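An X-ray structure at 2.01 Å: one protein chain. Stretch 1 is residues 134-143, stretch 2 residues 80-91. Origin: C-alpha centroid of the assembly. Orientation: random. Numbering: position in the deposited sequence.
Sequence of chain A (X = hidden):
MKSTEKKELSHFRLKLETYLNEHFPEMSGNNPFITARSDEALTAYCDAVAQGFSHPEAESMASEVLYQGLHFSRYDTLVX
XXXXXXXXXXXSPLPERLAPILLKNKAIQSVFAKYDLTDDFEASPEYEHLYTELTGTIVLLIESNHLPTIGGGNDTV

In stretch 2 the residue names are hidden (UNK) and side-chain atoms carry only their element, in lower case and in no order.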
# COMPACT_ATOMS: atom_id res chain seq x y z
N LEU A 134 -12.21 12.31 1.87
CA LEU A 134 -10.91 12.78 1.35
C LEU A 134 -11.03 13.86 0.25
O LEU A 134 -10.29 14.86 0.25
CB LEU A 134 -10.08 11.59 0.82
CG LEU A 134 -9.53 10.62 1.88
CD1 LEU A 134 -9.01 9.32 1.12
CD2 LEU A 134 -8.45 11.24 2.81
N THR A 135 -11.98 13.66 -0.67
CA THR A 135 -12.28 14.63 -1.73
C THR A 135 -12.64 16.00 -1.10
O THR A 135 -12.05 17.04 -1.46
CB THR A 135 -13.39 14.09 -2.67
OG1 THR A 135 -12.99 12.80 -3.21
CG2 THR A 135 -13.69 15.07 -3.81
N GLY A 136 -13.56 15.97 -0.12
CA GLY A 136 -13.98 17.17 0.59
C GLY A 136 -12.88 17.90 1.32
O GLY A 136 -12.83 19.15 1.33
N THR A 137 -11.99 17.14 1.94
CA THR A 137 -10.82 17.68 2.60
C THR A 137 -9.88 18.40 1.62
O THR A 137 -9.41 19.52 1.88
CB THR A 137 -10.06 16.55 3.35
OG1 THR A 137 -10.95 15.99 4.36
CG2 THR A 137 -8.77 17.07 4.00
N ILE A 138 -9.57 17.75 0.51
CA ILE A 138 -8.74 18.39 -0.51
C ILE A 138 -9.38 19.65 -1.10
O ILE A 138 -8.71 20.68 -1.28
CB ILE A 138 -8.29 17.36 -1.61
CG1 ILE A 138 -7.40 16.30 -0.92
CG2 ILE A 138 -7.50 18.03 -2.78
CD1 ILE A 138 -7.25 14.95 -1.79
N VAL A 139 -10.68 19.60 -1.37
CA VAL A 139 -11.41 20.84 -1.74
C VAL A 139 -11.15 21.94 -0.70
O VAL A 139 -10.91 23.08 -1.06
CB VAL A 139 -12.93 20.59 -1.93
CG1 VAL A 139 -13.70 21.91 -2.06
CG2 VAL A 139 -13.16 19.73 -3.17
N LEU A 140 -11.18 21.59 0.59
CA LEU A 140 -11.06 22.61 1.61
C LEU A 140 -9.64 23.13 1.61
O LEU A 140 -9.45 24.34 1.81
CB LEU A 140 -11.42 22.09 3.01
CG LEU A 140 -12.94 21.96 3.19
CD1 LEU A 140 -13.28 21.36 4.58
CD2 LEU A 140 -13.67 23.26 2.96
N LEU A 141 -8.68 22.21 1.46
CA LEU A 141 -7.24 22.57 1.43
C LEU A 141 -6.97 23.56 0.31
O LEU A 141 -6.33 24.60 0.53
CB LEU A 141 -6.35 21.31 1.30
CG LEU A 141 -6.08 20.50 2.59
CD1 LEU A 141 -5.51 19.08 2.24
CD2 LEU A 141 -5.14 21.28 3.56
N ILE A 142 -7.49 23.29 -0.88
CA ILE A 142 -7.39 24.22 -2.02
C ILE A 142 -8.12 25.57 -1.79
O ILE A 142 -7.52 26.64 -2.01
CB ILE A 142 -7.96 23.58 -3.29
CG1 ILE A 142 -7.17 22.29 -3.64
CG2 ILE A 142 -7.96 24.57 -4.50
CD1 ILE A 142 -7.75 21.52 -4.86
N GLU A 143 -9.38 25.53 -1.33
CA GLU A 143 -10.15 26.76 -1.13
C GLU A 143 -9.54 27.65 -0.04
O GLU A 143 -9.61 28.86 -0.11
CB GLU A 143 -11.60 26.43 -0.74
CG GLU A 143 -12.46 25.80 -1.89
CD GLU A 143 -13.93 25.49 -1.45
OE1 GLU A 143 -14.21 25.37 -0.21
OE2 GLU A 143 -14.78 25.34 -2.36
N UNK A 80 -5.56 8.23 -6.53
CA UNK A 80 -6.83 8.02 -7.24
C UNK A 80 -7.83 9.19 -7.04
O UNK A 80 -8.44 9.68 -8.01
c UNK A 80 -7.45 6.68 -6.80
o UNK A 80 -8.77 6.53 -7.32
N UNK A 81 -7.99 9.62 -5.80
CA UNK A 81 -8.82 10.79 -5.53
C UNK A 81 -8.35 11.96 -6.36
O UNK A 81 -9.17 12.62 -7.02
c UNK A 81 -9.52 12.61 -3.85
c UNK A 81 -9.74 10.19 -3.32
c UNK A 81 -8.90 11.17 -4.04
N UNK A 82 -7.05 12.23 -6.32
CA UNK A 82 -6.44 13.35 -7.09
C UNK A 82 -6.58 13.23 -8.60
O UNK A 82 -6.87 14.25 -9.28
c UNK A 82 -4.67 14.06 -5.22
c UNK A 82 -3.20 13.79 -4.93
c UNK A 82 -4.97 13.61 -6.69
c UNK A 82 -5.05 15.53 -4.98
N UNK A 83 -6.43 12.01 -9.13
CA UNK A 83 -6.64 11.75 -10.56
C UNK A 83 -8.10 11.81 -10.97
O UNK A 83 -8.42 12.32 -12.05
o UNK A 83 -4.65 7.92 -11.19
c UNK A 83 -3.97 8.97 -11.18
c UNK A 83 -6.05 10.40 -10.96
c UNK A 83 -4.56 10.25 -10.65
o UNK A 83 -2.80 9.05 -11.61
N UNK A 84 -9.00 11.28 -10.15
CA UNK A 84 -10.41 11.20 -10.54
C UNK A 84 -11.18 12.49 -10.34
O UNK A 84 -12.09 12.81 -11.12
n UNK A 84 -12.21 4.08 -9.76
c UNK A 84 -11.13 10.07 -9.80
n UNK A 84 -11.70 6.34 -9.89
c UNK A 84 -10.85 8.64 -10.32
c UNK A 84 -11.51 7.68 -9.35
c UNK A 84 -12.06 5.27 -9.17
n UNK A 84 -12.28 5.40 -7.85
N UNK A 85 -10.80 13.23 -9.31
CA UNK A 85 -11.59 14.34 -8.83
C UNK A 85 -10.93 15.70 -9.06
O UNK A 85 -11.60 16.72 -9.03
o UNK A 85 -13.94 11.18 -8.10
o UNK A 85 -14.59 13.25 -8.01
c UNK A 85 -12.51 12.76 -6.97
c UNK A 85 -11.94 14.15 -7.33
c UNK A 85 -13.77 12.37 -7.74
N UNK A 86 -9.62 15.72 -9.25
CA UNK A 86 -8.90 17.00 -9.32
C UNK A 86 -8.03 17.10 -10.59
O UNK A 86 -7.05 17.84 -10.64
c UNK A 86 -8.93 17.31 -6.80
c UNK A 86 -9.56 18.51 -6.47
c UNK A 86 -8.08 17.21 -8.04
c UNK A 86 -10.37 18.60 -5.39
c UNK A 86 -9.13 16.18 -5.98
c UNK A 86 -10.56 17.48 -4.57
c UNK A 86 -9.97 16.27 -4.87
N UNK A 87 -8.44 16.38 -11.62
CA UNK A 87 -7.68 16.26 -12.85
C UNK A 87 -7.47 17.62 -13.53
O UNK A 87 -6.38 17.92 -14.00
o UNK A 87 -6.46 15.28 -16.76
c UNK A 87 -8.36 15.24 -13.76
c UNK A 87 -7.47 14.58 -14.75
c UNK A 87 -7.51 15.23 -16.09
o UNK A 87 -8.61 15.66 -16.50
N UNK A 88 -8.51 18.45 -13.53
CA UNK A 88 -8.45 19.81 -14.04
C UNK A 88 -7.54 20.78 -13.24
O UNK A 88 -6.80 21.57 -13.82
c UNK A 88 -10.56 20.04 -15.50
c UNK A 88 -11.90 20.75 -15.73
c UNK A 88 -9.87 20.40 -14.17
n UNK A 88 -12.70 20.23 -16.64
o UNK A 88 -12.21 21.76 -15.09
N UNK A 89 -7.60 20.71 -11.91
CA UNK A 89 -6.80 21.61 -11.05
C UNK A 89 -5.40 21.11 -10.71
O UNK A 89 -4.52 21.90 -10.34
o UNK A 89 -10.90 21.09 -8.79
o UNK A 89 -9.68 19.86 -10.21
c UNK A 89 -9.01 22.17 -9.84
c UNK A 89 -9.92 20.94 -9.59
c UNK A 89 -7.52 21.84 -9.72
N UNK A 90 -5.21 19.80 -10.77
CA UNK A 90 -3.95 19.18 -10.34
C UNK A 90 -3.63 18.02 -11.31
O UNK A 90 -3.72 16.84 -10.94
c UNK A 90 -4.64 19.59 -7.72
c UNK A 90 -3.80 20.82 -7.34
c UNK A 90 -4.94 18.77 -6.47
c UNK A 90 -4.03 18.72 -8.85
N UNK A 91 -3.30 18.36 -12.58
CA UNK A 91 -3.06 17.27 -13.52
C UNK A 91 -1.70 16.65 -13.28
O UNK A 91 -0.85 17.26 -12.63
c UNK A 91 -3.11 17.94 -14.90
c UNK A 91 -3.15 19.69 -13.21
c UNK A 91 -2.97 19.40 -14.63

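Position 80 carries one carbon followed by one oxygen, a short hydroxyl side chain out of reach of stretch 1; it is Ser80. At position 81 one carbon bears two more; the CA-to-CB bond points toward stretch 1, and the side chain reaches Thr135, Ile138 and Leu134. Three carbons branched at the first define Val81, whose CG1 lies 3.5 Å from Thr135 OG1 and 3.9 Å from Ile138 CD1.

Position 82 has four carbons forked at the second. Its CA-to-CB bond points sideways, but the end of the chain comes nearer and meets Ile138. This is Leu82, with CD2 3.9 Å from Ile138 CD1. Position 83 has three carbons, the third carrying two oxygens, and touches nothing on stretch 1: a carboxylate, Glu83. At position 84 three carbons lead to a nitrogen and then to a carbon bearing two further nitrogens; this extended guanidinium, also out of reach, belongs to Arg84.

Position 85 again shows three carbons ending in two oxygens, but its CA-to-CB bond points toward stretch 1 and the side chain touches Thr135. It is Glu85. Its CG lies 3.8 Å from Thr135 OG1, a contact made by the aliphatic part of the chain, while OE2 is hydrogen-bonded elsewhere in the structure.

At position 86 a single carbon leads to a ring of six carbons without a hydroxyl, touching Thr135, Ile138, Val139 and Ile142; it is Phe86. Ile138 CG2 sits over one face, 3.7 Å from the ring centroid, in a CH-pi contact. At the edge, Phe86 CZ lies 3.7 Å from Val139 CG2 and 3.5 Å from Thr135 O.

Positions 87 and 88 are out of reach of stretch 1. The first has three carbons and two terminal oxygens, Glu87; the second has three carbons, the third carrying one oxygen and one nitrogen: Gln88. Position 89 has three carbons with two oxygens; its CA-to-CB bond points toward stretch 1, but the side chain makes no contact, and it is Glu89. Position 90 has four carbons forked at the second and meets Ile142: Leu90, with CD1 4.2 Å from Ile142 CD1. At position 91 three carbons close a ring onto the backbone nitrogen, giving Pro91, out of reach.

The contact is held by apolar packing, with no hydrogen bond between the stretches. The two helices cross at -74°, and their axes approach to 10.3 Å. Val81 and Leu82 meet Ile138 from the helix, whereas Phe86, the first residue after it to leave helical phi/psi, extends the packing to Val139 and Ile142. Ile138 links these groups, touching Val81, Leu82 and Phe86, with its CG2 over the ring face.

Stretch 2 80-91: SVLEREFEQELP
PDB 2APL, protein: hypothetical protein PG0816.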